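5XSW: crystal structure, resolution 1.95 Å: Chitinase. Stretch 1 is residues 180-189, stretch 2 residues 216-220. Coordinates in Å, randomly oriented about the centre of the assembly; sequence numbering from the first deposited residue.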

ATOM      1  N   ARG A 180      14.728 -11.512  26.967  1.00 24.49           N
ATOM      2  CA  ARG A 180      15.851 -10.583  27.108  1.00 26.67           C
ATOM      3  C   ARG A 180      16.087  -9.896  25.796  1.00 21.83           C
ATOM      4  O   ARG A 180      16.179 -10.557  24.758  1.00 25.94           O
ATOM      5  CB  ARG A 180      17.097 -11.365  27.545  1.00 25.45           C
ATOM      6  CG  ARG A 180      18.418 -10.603  27.472  1.00 25.51           C
ATOM      7  CD  ARG A 180      19.609 -11.591  27.868  1.00 25.52           C
ATOM      8  NE  ARG A 180      20.876 -10.862  27.716  1.00 29.34           N
ATOM      9  CZ  ARG A 180      22.003 -11.199  28.329  1.00 31.22           C
ATOM     10  NH1 ARG A 180      22.037 -12.262  29.126  1.00 26.25           N
ATOM     11  NH2 ARG A 180      23.077 -10.456  28.134  1.00 28.99           N
ATOM     12  N   MET A 181      16.199  -8.576  25.813  1.00 22.60           N
ATOM     13  CA  MET A 181      16.436  -7.844  24.554  1.00 23.13           C
ATOM     14  C   MET A 181      17.859  -8.073  24.071  1.00 28.36           C
ATOM     15  O   MET A 181      18.781  -8.173  24.897  1.00 26.88           O
ATOM     16  CB  MET A 181      16.173  -6.341  24.778  1.00 25.52           C
ATOM     17  CG  MET A 181      14.785  -6.063  25.375  1.00 27.14           C
ATOM     18  SD  MET A 181      13.393  -6.759  24.355  1.00 24.75           S
ATOM     19  CE  MET A 181      13.566  -5.844  22.814  1.00 21.17           C
ATOM     20  N   TRP A 182      18.048  -8.161  22.759  1.00 23.48           N
ATOM     21  CA  TRP A 182      19.395  -8.312  22.189  1.00 25.56           C
ATOM     22  C   TRP A 182      19.385  -7.712  20.801  1.00 26.51           C
ATOM     23  O   TRP A 182      18.332  -7.591  20.132  1.00 23.39           O
ATOM     24  CB  TRP A 182      19.874  -9.800  22.163  1.00 25.14           C
ATOM     25  CG  TRP A 182      19.507 -10.553  20.920  1.00 26.78           C
ATOM     26  CD1 TRP A 182      18.227 -10.731  20.422  1.00 34.86           C
ATOM     27  CD2 TRP A 182      20.375 -11.248  20.041  1.00 23.42           C
ATOM     28  NE1 TRP A 182      18.268 -11.501  19.287  1.00 27.52           N
ATOM     29  CE2 TRP A 182      19.572 -11.844  19.039  1.00 23.41           C
ATOM     30  CE3 TRP A 182      21.779 -11.452  20.004  1.00 29.37           C
ATOM     31  CZ2 TRP A 182      20.109 -12.592  17.995  1.00 23.75           C
ATOM     32  CZ3 TRP A 182      22.310 -12.198  18.940  1.00 28.79           C
ATOM     33  CH2 TRP A 182      21.478 -12.751  17.958  1.00 29.64           C
ATOM     34  N   VAL A 183      20.556  -7.270  20.391  1.00 23.42           N
ATOM     35  CA  VAL A 183      20.753  -6.655  19.103  1.00 23.67           C
ATOM     36  C   VAL A 183      21.399  -7.723  18.210  1.00 29.28           C
ATOM     37  O   VAL A 183      22.536  -8.132  18.481  1.00 27.25           O
ATOM     38  CB  VAL A 183      21.672  -5.414  19.219  1.00 24.17           C
ATOM     39  CG1 VAL A 183      22.092  -4.958  17.815  1.00 24.78           C
ATOM     40  CG2 VAL A 183      20.935  -4.259  20.032  1.00 19.10           C
ATOM     41  N   PRO A 184      20.698  -8.189  17.149  1.00 28.23           N
ATOM     42  CA  PRO A 184      21.267  -9.311  16.364  1.00 28.31           C
ATOM     43  C   PRO A 184      22.636  -9.051  15.732  1.00 28.74           C
ATOM     44  O   PRO A 184      23.445  -9.958  15.664  1.00 27.04           O
ATOM     45  CB  PRO A 184      20.214  -9.520  15.240  1.00 26.60           C
ATOM     46  CG  PRO A 184      18.898  -9.113  15.925  1.00 27.98           C
ATOM     47  CD  PRO A 184      19.296  -7.895  16.765  1.00 24.70           C
ATOM     48  N   ASN A 185      22.887  -7.838  15.236  1.00 25.15           N
ATOM     49  CA  ASN A 185      24.229  -7.535  14.717  1.00 27.49           C
ATOM     50  C   ASN A 185      24.405  -6.041  14.619  1.00 31.95           C
ATOM     51  O   ASN A 185      23.451  -5.275  14.818  1.00 22.42           O
ATOM     52  CB  ASN A 185      24.471  -8.177  13.343  1.00 24.40           C
ATOM     53  CG  ASN A 185      23.470  -7.693  12.281  1.00 24.63           C
ATOM     54  OD1 ASN A 185      23.502  -6.546  11.871  1.00 25.72           O
ATOM     55  ND2 ASN A 185      22.649  -8.621  11.739  1.00 23.60           N
ATOM     56  N   LYS A 186      25.627  -5.625  14.312  1.00 26.29           N
ATOM     57  CA  LYS A 186      25.977  -4.222  14.411  1.00 23.28           C
ATOM     58  C   LYS A 186      25.456  -3.474  13.221  1.00 24.90           C
ATOM     59  O   LYS A 186      25.372  -2.242  13.273  1.00 24.28           O
ATOM     60  CB  LYS A 186      27.521  -4.090  14.505  1.00 26.77           C
ATOM     61  CG  LYS A 186      28.201  -4.584  13.217  1.00 23.89           C
ATOM     62  CD  LYS A 186      29.752  -4.428  13.321  1.00 31.37           C
ATOM     63  CE  LYS A 186      30.408  -5.394  14.270  1.00 42.29           C
ATOM     64  NZ  LYS A 186      31.884  -5.444  13.922  1.00 50.33           N
ATOM     65  N   TYR A 187      25.175  -4.165  12.100  1.00 21.17           N
ATOM     66  CA  TYR A 187      24.684  -3.422  10.933  1.00 21.82           C
ATOM     67  C   TYR A 187      23.242  -2.977  11.208  1.00 23.24           C
ATOM     68  O   TYR A 187      22.834  -1.865  10.885  1.00 20.13           O
ATOM     69  CB  TYR A 187      24.782  -4.258   9.635  1.00 22.41           C
ATOM     70  CG  TYR A 187      26.200  -4.733   9.471  1.00 27.27           C
ATOM     71  CD1 TYR A 187      27.228  -3.817   9.288  1.00 26.83           C
ATOM     72  CD2 TYR A 187      26.526  -6.089   9.581  1.00 27.57           C
ATOM     73  CE1 TYR A 187      28.564  -4.249   9.196  1.00 27.64           C
ATOM     74  CE2 TYR A 187      27.848  -6.517   9.504  1.00 38.64           C
ATOM     75  CZ  TYR A 187      28.856  -5.588   9.290  1.00 30.11           C
ATOM     76  OH  TYR A 187      30.169  -6.010   9.223  1.00 38.99           O
ATOM     77  N   PHE A 188      22.493  -3.877  11.808  1.00 21.61           N
ATOM     78  CA  PHE A 188      21.158  -3.548  12.317  1.00 24.00           C
ATOM     79  C   PHE A 188      21.242  -2.391  13.327  1.00 24.26           C
ATOM     80  O   PHE A 188      20.425  -1.438  13.291  1.00 21.55           O
ATOM     81  CB  PHE A 188      20.528  -4.786  13.000  1.00 18.85           C
ATOM     82  CG  PHE A 188      19.173  -4.482  13.657  1.00 20.89           C
ATOM     83  CD1 PHE A 188      18.070  -4.142  12.871  1.00 21.75           C
ATOM     84  CD2 PHE A 188      19.018  -4.553  15.023  1.00 21.43           C
ATOM     85  CE1 PHE A 188      16.781  -3.863  13.492  1.00 19.83           C
ATOM     86  CE2 PHE A 188      17.771  -4.252  15.642  1.00 22.22           C
ATOM     87  CZ  PHE A 188      16.665  -3.924  14.838  1.00 20.33           C
ATOM     88  N   ALA A 189      22.220  -2.469  14.236  1.00 21.61           N
ATOM     89  CA  ALA A 189      22.375  -1.374  15.232  1.00 24.64           C
ATOM     90  C   ALA A 189      22.647  -0.044  14.505  1.00 24.91           C
ATOM     91  O   ALA A 189      22.092   1.024  14.853  1.00 23.82           O
ATOM     92  CB  ALA A 189      23.527  -1.694  16.245  1.00 20.24           C
ATOM     93  N   GLY A 216      12.285 -10.169  16.722  1.00 22.79           N
ATOM     94  CA  GLY A 216      13.499  -9.851  15.951  1.00 20.58           C
ATOM     95  C   GLY A 216      14.671  -9.514  16.871  1.00 22.97           C
ATOM     96  O   GLY A 216      15.829  -9.770  16.556  1.00 25.69           O
ATOM     97  N   THR A 217      14.350  -9.030  18.065  1.00 22.11           N
ATOM     98  CA  THR A 217      15.307  -8.333  18.940  1.00 23.11           C
ATOM     99  C   THR A 217      15.176  -8.813  20.369  1.00 24.75           C
ATOM    100  O   THR A 217      15.497  -8.093  21.285  1.00 22.58           O
ATOM    101  CB  THR A 217      15.028  -6.810  18.903  1.00 19.72           C
ATOM    102  OG1 THR A 217      13.604  -6.645  19.128  1.00 21.48           O
ATOM    103  CG2 THR A 217      15.346  -6.258  17.521  1.00 20.68           C
ATOM    104  N   ALA A 218      14.689 -10.034  20.561  1.00 22.02           N
ATOM    105  CA  ALA A 218      14.591 -10.563  21.897  1.00 23.56           C
ATOM    106  C   ALA A 218      14.809 -12.063  21.851  1.00 25.33           C
ATOM    107  O   ALA A 218      14.474 -12.720  20.862  1.00 21.94           O
ATOM    108  CB  ALA A 218      13.243 -10.242  22.522  1.00 23.29           C
ATOM    109  N   VAL A 219      15.370 -12.609  22.934  1.00 24.95           N
ATOM    110  CA  VAL A 219      15.551 -14.065  23.022  1.00 23.46           C
ATOM    111  C   VAL A 219      14.859 -14.476  24.308  1.00 21.89           C
ATOM    112  O   VAL A 219      14.475 -13.610  25.067  1.00 25.50           O
ATOM    113  CB  VAL A 219      17.050 -14.486  23.037  1.00 23.98           C
ATOM    114  CG1 VAL A 219      17.697 -14.196  21.660  1.00 24.71           C
ATOM    115  CG2 VAL A 219      17.800 -13.745  24.196  1.00 27.21           C
ATOM    116  N   THR A 220      14.752 -15.787  24.579  1.00 22.44           N
ATOM    117  CA  THR A 220      14.054 -16.216  25.793  1.00 25.09           C
ATOM    118  C   THR A 220      14.648 -17.552  26.275  1.00 24.46           C
ATOM    119  O   THR A 220      15.168 -18.340  25.480  1.00 24.33           O
ATOM    120  CB  THR A 220      12.485 -16.370  25.543  1.00 28.16           C
ATOM    121  OG1 THR A 220      11.853 -16.831  26.736  1.00 29.54           O
ATOM    122  CG2 THR A 220      12.203 -17.367  24.415  1.00 26.13           C
TER

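How do the two backbones run past each other? They pair as short antiparallel strands. Arg-180 and Val-219 form a hydrogen-bonded pair, with Arg-180 N donating to Val-219 O (2.8 Å) and Val-219 N donating to Arg-180 O (2.9 Å), both nearly straight. Met-181 and Ala-218 follow as a non-hydrogen-bonded pair, their CA atoms only 4.2 Å apart. Beyond the strands, the ladder gains one more rung: Trp-182 N donates to Thr-217 O over 2.9 Å.

What occupies the gaps between these bonds? Carbonyl oxygens there also meet polarized CA-H groups: Ala-218 CA lies 3.3 Å from Arg-180 O, and Met-181 CA lies 3.4 Å from Thr-217 O. The second oxygen thus serves both the amide of Trp-182 and this softer contact.

Which side chains meet on the two faces of the sheet? Met-181 and Ala-218 share one face, where Met-181 SD packs 3.9 Å from Ala-218 CB, an apolar contact. All three chi angles of Met-181 are m, and the folded chain brings its CE to 3.3 Å from Thr-217 O. Arg-180 and Val-219 share the other face; the end of the extended arginine leads away from the second stretch, and the nearest side-chain atoms of the pair are Arg-180 CB and Val-219 CG2, 4.2 Å apart.

How does Trp-182 contribute if its CA-to-CB bond points sideways? The end of the side chain, its indole, comes nearer to the second stretch. Val-219 CG1 sits over one face, 3.8 Å from the centroid of the five-membered ring, a CH-pi contact in which a methyl meets the pi cloud. At the ring edge, Trp-182 CD1 approaches Ala-218 N to 3.6 Å.

What reaches the second stretch from beyond the loop? Asn-185 caps the helix, its OD1 accepting from Phe-188 N and, weakly, Tyr-187 N. From the helix's first turn, the CA-to-CB bond of Phe-188 points toward the other stretch, and its CE2 packs 3.7 Å from Thr-217 CG2, an apolar contact.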